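Local coordinates for protein MgGH51 (PDB 6ZQ0) that probably hydrolyses terminal alpha-L-arabinofuranoside residues from arabinose-containing substrates, as a glycoside hydrolase family 51 alpha-L-arabinofuranosidase, at residues Gly19-Asp24 with Phe224-Gly229; Ala477-Leu482 with Pro493-Tyr498; Val401-Thr406 with Asn438-Thr443; Gly230-Gly235 with Val258-Tyr263. All coordinates share one frame; numbering follows the deposited sequence.

Overall arrangement
Followed from the N terminus, the chain closes four loops in series, and none nests in or crosses another. Contact 1 closes first and longest, joining 19-24 to 224-229 after an excursion rich in strands, and pairs the first two strands of the parallel eight-stranded barrel. Contact 4 follows at once, where helix 231-234 meets the loop 258-263. Contact 3 then sets the end of strand 396-403 against the loop 438-443, and contact 2 joins the end of strand 474-479 to 493-498. The barrel is closed between contacts 1 and 2, whose centres lie about 10 Å apart, by a probable bond from G19 to A477. All four contacts touch the bound aminocyclopentitol.

Contact 1 (Gly19-Asp24 with Phe224-Gly229); sequences GLMFED and FFRFPG. With LXE ([(1~{S},2~{S},3~{S},4~{S})-2-(hydroxymethyl)-3,4-bis(oxidanyl)cyclopentyl]azanium), chain G.
G19 packs beneath one face of the F224 ring, its CA 3.5 Å from the ring centroid and 17° off the normal, a CH-pi contact; L20 N lies over the same face toward the rim, and R226 N sits in the ring plane at the edge. F224 reaches this place because chi1 of 71° sets CG between backbone N and carbonyl carbon, turning the ring over the neighbouring strand. A serine here would probably strip G19 of its aromatic cover and open a gap toward A476 and S478. The F22 and F225 rings are near parallel, 20° apart, but slid so far that they hardly overlap. L20 N donates to F224 O (2.9 Å), R226 N to L20 O (2.8 Å) and F22 N to R226 O (2.8 Å), a parallel ladder. On the face carrying M21 and R226, M21 CE meets the guanidinium obliquely, 3.5 Å from R226 NH1, and salt bridges to E347, E429 and D398 hold it. E23 OE2 accepts a very short bond of 2.5 Å from ligand O3'. These are adjacent strands of an eight-stranded parallel barrel with the ligand at its C-terminal mouth, as in (beta/alpha)8 glycosidases.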
# COMPACT_ATOMS: atom_id res chain seq x y z
N GLY A 19 8.71 -7.88 3.37
CA GLY A 19 8.38 -6.54 2.89
C GLY A 19 6.92 -6.48 2.53
O GLY A 19 6.11 -7.40 3.00
N LEU A 20 6.58 -5.41 1.81
CA LEU A 20 5.19 -4.97 1.60
C LEU A 20 4.86 -5.04 0.12
O LEU A 20 5.73 -4.77 -0.74
CB LEU A 20 5.03 -3.52 2.06
CG LEU A 20 5.40 -3.26 3.50
CD1 LEU A 20 5.04 -1.83 3.85
CD2 LEU A 20 4.70 -4.24 4.44
N MET A 21 3.59 -5.29 -0.12
CA MET A 21 3.02 -5.30 -1.49
C MET A 21 1.93 -4.23 -1.53
O MET A 21 0.99 -4.35 -0.77
CB MET A 21 2.41 -6.66 -1.82
CG MET A 21 1.87 -6.74 -3.25
SD MET A 21 0.22 -6.09 -3.44
CE MET A 21 -0.03 -6.38 -5.18
N PHE A 22 2.12 -3.21 -2.35
CA PHE A 22 1.19 -2.08 -2.43
C PHE A 22 0.63 -1.96 -3.84
O PHE A 22 1.35 -1.97 -4.82
CB PHE A 22 1.85 -0.79 -1.98
CG PHE A 22 0.85 0.33 -1.90
CD1 PHE A 22 0.56 1.06 -3.01
CD2 PHE A 22 0.18 0.62 -0.73
CE1 PHE A 22 -0.40 2.06 -2.96
CE2 PHE A 22 -0.78 1.62 -0.69
CZ PHE A 22 -1.06 2.34 -1.80
N GLU A 23 -0.69 -1.80 -3.90
CA GLU A 23 -1.35 -1.14 -5.04
C GLU A 23 -2.50 -0.37 -4.44
O GLU A 23 -2.87 -0.69 -3.27
CB GLU A 23 -1.87 -2.15 -6.05
CG GLU A 23 -3.06 -2.93 -5.53
CD GLU A 23 -3.55 -4.03 -6.42
OE1 GLU A 23 -3.95 -3.73 -7.55
OE2 GLU A 23 -3.59 -5.17 -5.97
N ASP A 24 -3.05 0.56 -5.21
CA ASP A 24 -4.29 1.25 -4.79
C ASP A 24 -5.46 0.28 -4.96
O ASP A 24 -5.99 0.14 -6.09
CB ASP A 24 -4.51 2.56 -5.53
CG ASP A 24 -5.30 3.56 -4.70
OD1 ASP A 24 -6.10 3.09 -3.89
OD2 ASP A 24 -5.02 4.79 -4.83
N PHE A 224 11.30 -3.99 1.82
CA PHE A 224 11.01 -3.61 0.43
C PHE A 224 9.55 -3.24 0.33
O PHE A 224 8.75 -3.56 1.22
CB PHE A 224 11.36 -4.75 -0.52
CG PHE A 224 10.43 -5.92 -0.44
CD1 PHE A 224 9.18 -5.89 -1.08
CD2 PHE A 224 10.80 -7.03 0.29
CE1 PHE A 224 8.34 -6.99 -0.98
CE2 PHE A 224 9.95 -8.12 0.40
CZ PHE A 224 8.71 -8.09 -0.22
N PHE A 225 9.25 -2.60 -0.77
CA PHE A 225 7.91 -2.16 -1.13
C PHE A 225 7.70 -2.44 -2.61
O PHE A 225 8.37 -1.84 -3.46
CB PHE A 225 7.79 -0.70 -0.76
CG PHE A 225 6.42 -0.11 -0.78
CD1 PHE A 225 5.89 0.33 -1.97
CD2 PHE A 225 5.69 0.05 0.41
CE1 PHE A 225 4.65 0.95 -2.00
CE2 PHE A 225 4.46 0.69 0.38
CZ PHE A 225 3.97 1.16 -0.82
N ARG A 226 6.87 -3.41 -2.89
CA ARG A 226 6.51 -3.78 -4.28
C ARG A 226 5.35 -2.88 -4.71
O ARG A 226 4.38 -2.77 -3.96
CB ARG A 226 6.01 -5.23 -4.32
CG ARG A 226 5.71 -5.75 -5.73
CD ARG A 226 4.84 -6.99 -5.66
NE ARG A 226 4.46 -7.41 -7.00
CZ ARG A 226 3.34 -8.06 -7.28
NH1 ARG A 226 2.53 -8.41 -6.30
NH2 ARG A 226 3.00 -8.35 -8.53
N PHE A 227 5.47 -2.25 -5.86
CA PHE A 227 4.48 -1.25 -6.31
C PHE A 227 4.71 -1.01 -7.80
O PHE A 227 5.78 -1.31 -8.33
CB PHE A 227 4.69 0.03 -5.48
CG PHE A 227 5.77 0.90 -6.03
CD1 PHE A 227 7.10 0.55 -5.87
CD2 PHE A 227 5.49 2.06 -6.72
CE1 PHE A 227 8.11 1.30 -6.42
CE2 PHE A 227 6.51 2.85 -7.23
CZ PHE A 227 7.82 2.44 -7.13
N PRO A 228 3.80 -0.33 -8.52
CA PRO A 228 2.47 0.07 -8.02
C PRO A 228 1.35 -0.94 -8.20
O PRO A 228 0.21 -0.60 -7.97
CB PRO A 228 2.21 1.30 -8.88
CG PRO A 228 2.78 0.89 -10.24
CD PRO A 228 4.09 0.24 -9.84
N GLY A 229 1.66 -2.18 -8.57
CA GLY A 229 0.69 -3.29 -8.50
C GLY A 229 1.33 -4.54 -9.07
O GLY A 229 2.43 -4.46 -9.58
C1' LXE G . -3.39 -10.56 -7.17
C2' LXE G . -3.36 -9.27 -7.94
O2' LXE G . -2.10 -8.89 -8.52
C3' LXE G . -3.79 -8.21 -6.93
O3' LXE G . -4.14 -6.97 -7.60
C4' LXE G . -4.90 -8.92 -6.13
C5' LXE G . -5.12 -8.54 -4.65
O5' LXE G . -3.94 -8.65 -3.84
C6' LXE G . -4.54 -10.42 -6.25
N1' LXE G . -5.61 -11.27 -6.78
O HOH W 1 -1.49 1.48 -7.51

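Contact 2 (Ala477-Leu482 with Pro493-Tyr498); sequences ASYAPL and PDLVSY. With LXE ([(1~{S},2~{S},3~{S},4~{S})-2-(hydroxymethyl)-3,4-bis(oxidanyl)cyclopentyl]azanium), chain G.
Y479, L495 and L482 bury the most surface here, and the first two meet as a CH-pi pair. L495 CD1 stands over one face of the Y479 ring, 3.6 Å from its centroid and 14° off the normal. With CG anti to the backbone N (chi1 -172°), the tyrosine swings its ring toward 493-498, and its OH makes a van der Waals contact with P493 CG at 3.4 Å, the two side chains crossing at about a right angle. L495 uses its other branch on L482, CD2 approaching L482 CD1 to 3.8 Å. One leucine thus wedges between a ring and a second leucine, a compact example of how a branched side chain can serve two neighbours at once. The backbone stitches the same residues together, L495 N donating to P481 O at 3.1 Å and V496 N to L482 O at 2.9 Å. Water 2 donates to both A480 O and P493 O and bridges the segments where prolines follow cis peptide bonds. On the ligand side P481 CG comes within 3.7 Å of ligand O5'. Around this core, helix 507-517 covers Y479, L495 and V496 through S508, F509 and Q512, strand 424-432 flanks the barrel strand 474-479, and V496 begins the middle strand of the small sheet shared with 483-485 and 503-505.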
# COMPACT_ATOMS: atom_id res chain seq x y z
N ALA A 477 9.21 -11.71 0.32
CA ALA A 477 7.86 -12.25 0.55
C ALA A 477 6.97 -11.16 1.13
O ALA A 477 7.44 -10.44 2.02
CB ALA A 477 7.95 -13.41 1.47
N SER A 478 5.77 -11.00 0.59
CA SER A 478 4.85 -9.94 1.02
C SER A 478 3.42 -10.47 1.02
O SER A 478 2.95 -10.98 -0.01
CB SER A 478 4.96 -8.71 0.18
OG SER A 478 4.93 -9.03 -1.20
N TYR A 479 2.72 -10.24 2.14
CA TYR A 479 1.26 -10.47 2.24
C TYR A 479 0.57 -9.54 1.25
O TYR A 479 1.06 -8.40 1.02
CB TYR A 479 0.84 -10.16 3.67
CG TYR A 479 -0.58 -10.50 4.02
CD1 TYR A 479 -1.63 -9.65 3.68
CD2 TYR A 479 -0.87 -11.64 4.76
CE1 TYR A 479 -2.93 -9.95 4.05
CE2 TYR A 479 -2.17 -11.93 5.15
CZ TYR A 479 -3.21 -11.09 4.78
OH TYR A 479 -4.50 -11.37 5.16
N ALA A 480 -0.60 -9.92 0.77
CA ALA A 480 -1.41 -8.96 -0.01
C ALA A 480 -2.88 -9.28 0.15
O ALA A 480 -3.25 -10.45 0.22
CB ALA A 480 -1.04 -9.01 -1.47
N PRO A 481 -3.77 -8.27 0.06
CA PRO A 481 -3.38 -6.86 0.05
C PRO A 481 -2.90 -6.34 1.40
O PRO A 481 -3.20 -6.87 2.43
CB PRO A 481 -4.67 -6.13 -0.34
CG PRO A 481 -5.56 -7.19 -0.90
CD PRO A 481 -5.18 -8.45 -0.18
N LEU A 482 -2.23 -5.20 1.35
CA LEU A 482 -1.66 -4.56 2.53
C LEU A 482 -2.71 -3.80 3.30
O LEU A 482 -2.69 -3.84 4.54
CB LEU A 482 -0.55 -3.62 2.03
CG LEU A 482 0.21 -2.87 3.13
CD1 LEU A 482 0.93 -3.80 4.05
CD2 LEU A 482 1.22 -1.92 2.50
N PRO A 493 -9.13 -11.01 3.02
CA PRO A 493 -8.69 -10.14 4.10
C PRO A 493 -7.47 -9.28 3.74
O PRO A 493 -6.84 -9.51 2.74
CB PRO A 493 -8.21 -11.15 5.16
CG PRO A 493 -7.65 -12.27 4.35
CD PRO A 493 -8.53 -12.34 3.12
N ASP A 494 -7.21 -8.27 4.57
CA ASP A 494 -6.14 -7.27 4.32
C ASP A 494 -5.27 -7.15 5.55
O ASP A 494 -5.73 -7.35 6.67
CB ASP A 494 -6.76 -5.93 3.90
CG ASP A 494 -7.70 -6.18 2.74
OD1 ASP A 494 -7.20 -6.31 1.61
OD2 ASP A 494 -8.92 -6.15 2.95
N LEU A 495 -4.02 -6.77 5.37
CA LEU A 495 -3.09 -6.77 6.51
C LEU A 495 -3.44 -5.72 7.55
O LEU A 495 -3.32 -5.99 8.76
CB LEU A 495 -1.67 -6.60 6.00
CG LEU A 495 -0.63 -7.13 6.98
CD1 LEU A 495 -0.68 -8.63 7.06
CD2 LEU A 495 0.76 -6.66 6.59
N VAL A 496 -3.78 -4.53 7.09
CA VAL A 496 -3.99 -3.35 7.95
C VAL A 496 -5.27 -2.69 7.46
O VAL A 496 -5.40 -2.46 6.23
CB VAL A 496 -2.78 -2.43 7.90
CG1 VAL A 496 -3.08 -1.12 8.61
CG2 VAL A 496 -1.55 -3.10 8.49
N SER A 497 -6.20 -2.45 8.37
CA SER A 497 -7.48 -1.84 7.98
C SER A 497 -7.57 -0.48 8.66
O SER A 497 -6.86 -0.25 9.65
CB SER A 497 -8.61 -2.72 8.29
OG SER A 497 -8.46 -4.03 7.76
N TYR A 498 -8.50 0.35 8.21
CA TYR A 498 -8.66 1.70 8.77
C TYR A 498 -9.99 2.28 8.29
O TYR A 498 -10.56 1.86 7.26
CB TYR A 498 -7.50 2.64 8.42
CG TYR A 498 -7.20 2.62 6.95
CD1 TYR A 498 -7.89 3.41 6.05
CD2 TYR A 498 -6.26 1.75 6.44
CE1 TYR A 498 -7.68 3.34 4.68
CE2 TYR A 498 -6.06 1.63 5.07
CZ TYR A 498 -6.76 2.43 4.20
OH TYR A 498 -6.52 2.33 2.86
C1' LXE G . -3.39 -10.56 -7.17
C2' LXE G . -3.36 -9.27 -7.94
O2' LXE G . -2.10 -8.89 -8.52
C3' LXE G . -3.79 -8.21 -6.93
O3' LXE G . -4.14 -6.97 -7.60
C4' LXE G . -4.90 -8.92 -6.13
C5' LXE G . -5.12 -8.54 -4.65
O5' LXE G . -3.94 -8.65 -3.84
C6' LXE G . -4.54 -10.42 -6.25
N1' LXE G . -5.61 -11.27 -6.78
O HOH W 2 -5.84 -11.43 1.00

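Contact 3 (Val401-Thr406 with Asn438-Thr443); sequences VYQTPT and NDLFGT. With LXE ([(1~{S},2~{S},3~{S},4~{S})-2-(hydroxymethyl)-3,4-bis(oxidanyl)cyclopentyl]azanium), chain G.
Q403 turns its amide back on its own chain while its aliphatic neighbour L440 presses against it, and its first torsion, -109°, lies well off any staggered position. A bend at chi2 then brings OE1 to T404 N, a bond of 2.9 Å that pins the amide, with the donor tilted from the carbonyl plane. L440 comes up against this folded group and straddles three successive residues: CD1 meets Q403 NE2 and, at 3.7 Å, Y402 O, while CD2 lies 3.8 Å from T404 CG2. T404 turns its methyl to L440, while OG1 caps W407 N, making T404 the N-cap of helix 405-410. Next to L440, whose CB lies over one face of the F441 ring, the phenylalanine brings CE1 to 3.9 Å from Y402 CB. F441 thus touches the stem of the tyrosine, and the phenol continues past it to the ligand. There Y402 OH shares a hydrogen bond of 2.8 Å with ligand O5', and CE2 lies 3.6 Å from ligand C6'; Y402 OH is also hydrogen-bonded to E429, and W491 meets the ring. The chemistry is therefore divided. Between the two segments the cohesion is dispersive and without direction, while Q403 OE1 is taken by T404 N of its own segment, T404 OG1 by W407 N, and Y402 OH by the ligand and E429, so the loop meets the tyrosine at CB alone.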
# COMPACT_ATOMS: atom_id res chain seq x y z
N VAL A 401 0.07 -16.88 -4.04
CA VAL A 401 -0.87 -17.94 -3.60
C VAL A 401 -1.83 -17.38 -2.57
O VAL A 401 -1.42 -16.72 -1.58
CB VAL A 401 -0.15 -19.19 -3.09
CG1 VAL A 401 0.69 -18.93 -1.89
CG2 VAL A 401 -1.17 -20.30 -2.85
N TYR A 402 -3.10 -17.62 -2.85
CA TYR A 402 -4.24 -17.35 -1.94
C TYR A 402 -4.85 -18.71 -1.66
O TYR A 402 -5.14 -19.44 -2.63
CB TYR A 402 -5.23 -16.39 -2.58
CG TYR A 402 -4.68 -14.99 -2.72
CD1 TYR A 402 -4.43 -14.21 -1.61
CD2 TYR A 402 -4.33 -14.48 -3.96
CE1 TYR A 402 -3.91 -12.93 -1.73
CE2 TYR A 402 -3.80 -13.21 -4.08
CZ TYR A 402 -3.64 -12.42 -2.96
OH TYR A 402 -3.11 -11.17 -3.10
N GLN A 403 -4.95 -19.09 -0.40
CA GLN A 403 -5.37 -20.47 -0.06
C GLN A 403 -5.94 -20.46 1.36
O GLN A 403 -6.08 -19.35 1.96
CB GLN A 403 -4.17 -21.41 -0.23
CG GLN A 403 -4.26 -22.35 -1.43
CD GLN A 403 -5.43 -23.31 -1.34
OE1 GLN A 403 -6.00 -23.54 -0.28
NE2 GLN A 403 -5.78 -23.92 -2.47
N THR A 404 -6.24 -21.63 1.91
CA THR A 404 -6.79 -21.75 3.27
C THR A 404 -5.67 -21.71 4.29
O THR A 404 -4.52 -22.03 3.96
CB THR A 404 -7.55 -23.07 3.42
OG1 THR A 404 -6.60 -24.13 3.33
CG2 THR A 404 -8.65 -23.21 2.39
N PRO A 405 -5.95 -21.34 5.56
CA PRO A 405 -4.93 -21.40 6.59
C PRO A 405 -4.24 -22.77 6.63
O PRO A 405 -3.03 -22.86 6.81
CB PRO A 405 -5.75 -21.17 7.87
CG PRO A 405 -6.87 -20.26 7.40
CD PRO A 405 -7.24 -20.84 6.06
N THR A 406 -5.05 -23.82 6.52
CA THR A 406 -4.56 -25.21 6.51
C THR A 406 -3.58 -25.40 5.35
O THR A 406 -2.48 -25.99 5.59
CB THR A 406 -5.74 -26.20 6.49
OG1 THR A 406 -6.43 -26.03 7.73
CG2 THR A 406 -5.28 -27.63 6.35
N ASN A 438 -13.13 -24.94 -1.38
CA ASN A 438 -13.94 -25.07 -2.63
C ASN A 438 -14.33 -23.74 -3.26
O ASN A 438 -14.86 -23.74 -4.38
CB ASN A 438 -15.29 -25.73 -2.36
CG ASN A 438 -15.06 -27.11 -1.83
OD1 ASN A 438 -14.26 -27.85 -2.38
ND2 ASN A 438 -15.69 -27.43 -0.71
N ASP A 439 -14.10 -22.64 -2.54
CA ASP A 439 -14.63 -21.30 -2.91
C ASP A 439 -13.77 -20.29 -2.13
O ASP A 439 -14.22 -19.75 -1.11
CB ASP A 439 -16.11 -21.18 -2.55
CG ASP A 439 -16.77 -19.95 -3.13
OD1 ASP A 439 -16.21 -19.36 -4.09
OD2 ASP A 439 -17.88 -19.63 -2.66
N LEU A 440 -12.52 -20.24 -2.51
CA LEU A 440 -11.51 -19.40 -1.83
C LEU A 440 -11.90 -17.93 -1.98
O LEU A 440 -11.58 -17.17 -1.09
CB LEU A 440 -10.17 -19.68 -2.50
CG LEU A 440 -9.56 -21.05 -2.23
CD1 LEU A 440 -8.32 -21.27 -3.09
CD2 LEU A 440 -9.18 -21.18 -0.77
N PHE A 441 -12.48 -17.55 -3.13
CA PHE A 441 -12.67 -16.14 -3.53
C PHE A 441 -14.14 -15.75 -3.39
O PHE A 441 -14.52 -14.73 -3.95
CB PHE A 441 -12.15 -15.92 -4.95
CG PHE A 441 -10.70 -16.31 -5.10
CD1 PHE A 441 -9.70 -15.48 -4.67
CD2 PHE A 441 -10.34 -17.53 -5.66
CE1 PHE A 441 -8.37 -15.83 -4.82
CE2 PHE A 441 -9.01 -17.90 -5.81
CZ PHE A 441 -8.02 -17.06 -5.36
N GLY A 442 -14.92 -16.52 -2.65
CA GLY A 442 -16.36 -16.27 -2.50
C GLY A 442 -16.67 -15.33 -1.34
O GLY A 442 -15.82 -14.49 -0.96
N THR A 443 -17.84 -15.54 -0.77
CA THR A 443 -18.44 -14.64 0.23
C THR A 443 -17.91 -14.99 1.60
O THR A 443 -17.52 -16.18 1.87
CB THR A 443 -19.98 -14.73 0.23
OG1 THR A 443 -20.35 -16.06 0.64
CG2 THR A 443 -20.55 -14.38 -1.11
C1' LXE G . -3.39 -10.56 -7.17
C2' LXE G . -3.36 -9.27 -7.94
O2' LXE G . -2.10 -8.89 -8.52
C3' LXE G . -3.79 -8.21 -6.93
O3' LXE G . -4.14 -6.97 -7.60
C4' LXE G . -4.90 -8.92 -6.13
C5' LXE G . -5.12 -8.54 -4.65
O5' LXE G . -3.94 -8.65 -3.84
C6' LXE G . -4.54 -10.42 -6.25
N1' LXE G . -5.61 -11.27 -6.78

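Contact 4 (Gly230-Gly235 with Val258-Tyr263); sequences GNNLEG and VGDWGY. With LXE ([(1~{S},2~{S},3~{S},4~{S})-2-(hydroxymethyl)-3,4-bis(oxidanyl)cyclopentyl]azanium), chain G.
The weakly bonded helical turn 231-234, which follows barrel strand 224-227 and lines the ligand site, is clasped by the loop 258-263 mainly through N232 and D260. N232 OD1 receives D260 N at 3.0 Å, nearly in line with its C=O bond. In return D260 OD2 accepts G235 N at 2.9 Å, met from above the carboxylate plane, where the chain leaves the helix with positive phi. The chi1 of D260, -64°, places CG beside its own N and brings OD2 to G235 N; R257 forms a salt bridge with the same oxygen. Were D260 an alanine, G235 N would probably lose its acceptor and R257 its charged mate, leaving the turn less firmly tied. Nearer the ligand, the N231 and W261 side chains cross at about a right angle, N231 ND2 3.8 Å from W261 CZ2, while water 3 links that ND2 to D260 O. N231 N gives ligand O3' an almost straight bond of 2.9 Å (170°). The same O3' sits in the W261 ring plane, 3.5 Å from CZ2, and W261 NE1 binds E23. The N231 backbone N-H, W261 edge and E23 carboxylate gathered round one hydroxyl fit the sugar-binding subsite expected at the C-terminal mouth of a glycosidase (beta/alpha)8 barrel.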
# COMPACT_ATOMS: atom_id res chain seq x y z
N GLY A 230 0.62 -5.67 -8.99
CA GLY A 230 -0.80 -5.69 -8.73
C GLY A 230 -1.64 -5.33 -9.95
O GLY A 230 -1.17 -4.66 -10.90
N ASN A 231 -2.91 -5.69 -9.89
CA ASN A 231 -3.86 -5.38 -10.98
C ASN A 231 -3.90 -3.89 -11.30
O ASN A 231 -4.00 -3.57 -12.47
CB ASN A 231 -5.25 -5.87 -10.64
CG ASN A 231 -5.41 -7.36 -10.75
OD1 ASN A 231 -4.44 -8.11 -10.86
ND2 ASN A 231 -6.66 -7.76 -10.72
N ASN A 232 -3.72 -3.02 -10.31
CA ASN A 232 -3.80 -1.55 -10.52
C ASN A 232 -2.71 -1.04 -11.47
O ASN A 232 -2.82 0.11 -11.99
CB ASN A 232 -3.82 -0.78 -9.22
CG ASN A 232 -4.56 0.53 -9.35
OD1 ASN A 232 -5.72 0.51 -9.76
ND2 ASN A 232 -3.94 1.67 -9.01
N LEU A 233 -1.68 -1.85 -11.75
CA LEU A 233 -0.64 -1.49 -12.74
C LEU A 233 -1.26 -1.60 -14.14
O LEU A 233 -0.92 -0.79 -15.03
CB LEU A 233 0.51 -2.48 -12.62
CG LEU A 233 1.57 -2.40 -13.70
CD1 LEU A 233 2.43 -1.15 -13.52
CD2 LEU A 233 2.38 -3.70 -13.68
N GLU A 234 -2.12 -2.58 -14.31
CA GLU A 234 -2.42 -3.11 -15.66
C GLU A 234 -3.39 -2.22 -16.44
O GLU A 234 -3.27 -2.19 -17.64
CB GLU A 234 -2.95 -4.52 -15.57
CG GLU A 234 -1.83 -5.44 -15.18
CD GLU A 234 -2.25 -6.87 -15.00
OE1 GLU A 234 -1.96 -7.67 -15.88
OE2 GLU A 234 -2.76 -7.18 -13.91
N GLY A 235 -4.35 -1.60 -15.79
CA GLY A 235 -5.46 -0.97 -16.52
C GLY A 235 -6.45 -1.98 -17.04
O GLY A 235 -6.16 -3.19 -17.00
N VAL A 258 -8.68 6.03 -14.30
CA VAL A 258 -9.56 4.97 -13.76
C VAL A 258 -8.70 3.76 -13.39
O VAL A 258 -8.00 3.20 -14.23
CB VAL A 258 -10.69 4.63 -14.75
CG1 VAL A 258 -11.53 3.48 -14.25
CG2 VAL A 258 -11.55 5.86 -15.01
N GLY A 259 -8.70 3.41 -12.11
CA GLY A 259 -7.92 2.28 -11.62
C GLY A 259 -8.65 0.99 -11.91
O GLY A 259 -9.72 1.02 -12.54
N ASP A 260 -8.16 -0.08 -11.32
CA ASP A 260 -8.63 -1.46 -11.64
C ASP A 260 -9.52 -1.98 -10.52
O ASP A 260 -9.83 -3.21 -10.53
CB ASP A 260 -7.39 -2.25 -12.02
CG ASP A 260 -6.85 -1.62 -13.28
OD1 ASP A 260 -7.67 -1.50 -14.27
OD2 ASP A 260 -5.69 -1.10 -13.26
N TRP A 261 -10.01 -1.11 -9.64
CA TRP A 261 -10.82 -1.54 -8.48
C TRP A 261 -12.09 -0.70 -8.32
O TRP A 261 -12.65 -0.67 -7.18
CB TRP A 261 -9.95 -1.56 -7.22
CG TRP A 261 -8.84 -2.56 -7.35
CD1 TRP A 261 -7.50 -2.31 -7.52
CD2 TRP A 261 -8.99 -3.98 -7.33
NE1 TRP A 261 -6.82 -3.51 -7.56
CE2 TRP A 261 -7.71 -4.55 -7.48
CE3 TRP A 261 -10.09 -4.84 -7.17
CZ2 TRP A 261 -7.49 -5.92 -7.45
CZ3 TRP A 261 -9.87 -6.20 -7.14
CH2 TRP A 261 -8.58 -6.74 -7.26
N GLY A 262 -12.54 -0.10 -9.42
CA GLY A 262 -13.88 0.54 -9.50
C GLY A 262 -13.82 2.03 -9.21
O GLY A 262 -14.90 2.68 -9.17
N TYR A 263 -12.65 2.58 -8.91
CA TYR A 263 -12.58 4.02 -8.61
C TYR A 263 -11.45 4.70 -9.36
O TYR A 263 -10.45 4.10 -9.74
CB TYR A 263 -12.47 4.29 -7.10
CG TYR A 263 -11.34 3.58 -6.40
CD1 TYR A 263 -11.53 2.32 -5.87
CD2 TYR A 263 -10.12 4.21 -6.19
CE1 TYR A 263 -10.50 1.68 -5.18
CE2 TYR A 263 -9.08 3.57 -5.51
CZ TYR A 263 -9.28 2.31 -5.00
OH TYR A 263 -8.27 1.68 -4.30
C1' LXE G . -3.39 -10.56 -7.17
C2' LXE G . -3.36 -9.27 -7.94
O2' LXE G . -2.10 -8.89 -8.52
C3' LXE G . -3.79 -8.21 -6.93
O3' LXE G . -4.14 -6.97 -7.60
C4' LXE G . -4.90 -8.92 -6.13
C5' LXE G . -5.12 -8.54 -4.65
O5' LXE G . -3.94 -8.65 -3.84
C6' LXE G . -4.54 -10.42 -6.25
N1' LXE G . -5.61 -11.27 -6.78
O HOH W 3 -8.95 -5.91 -10.74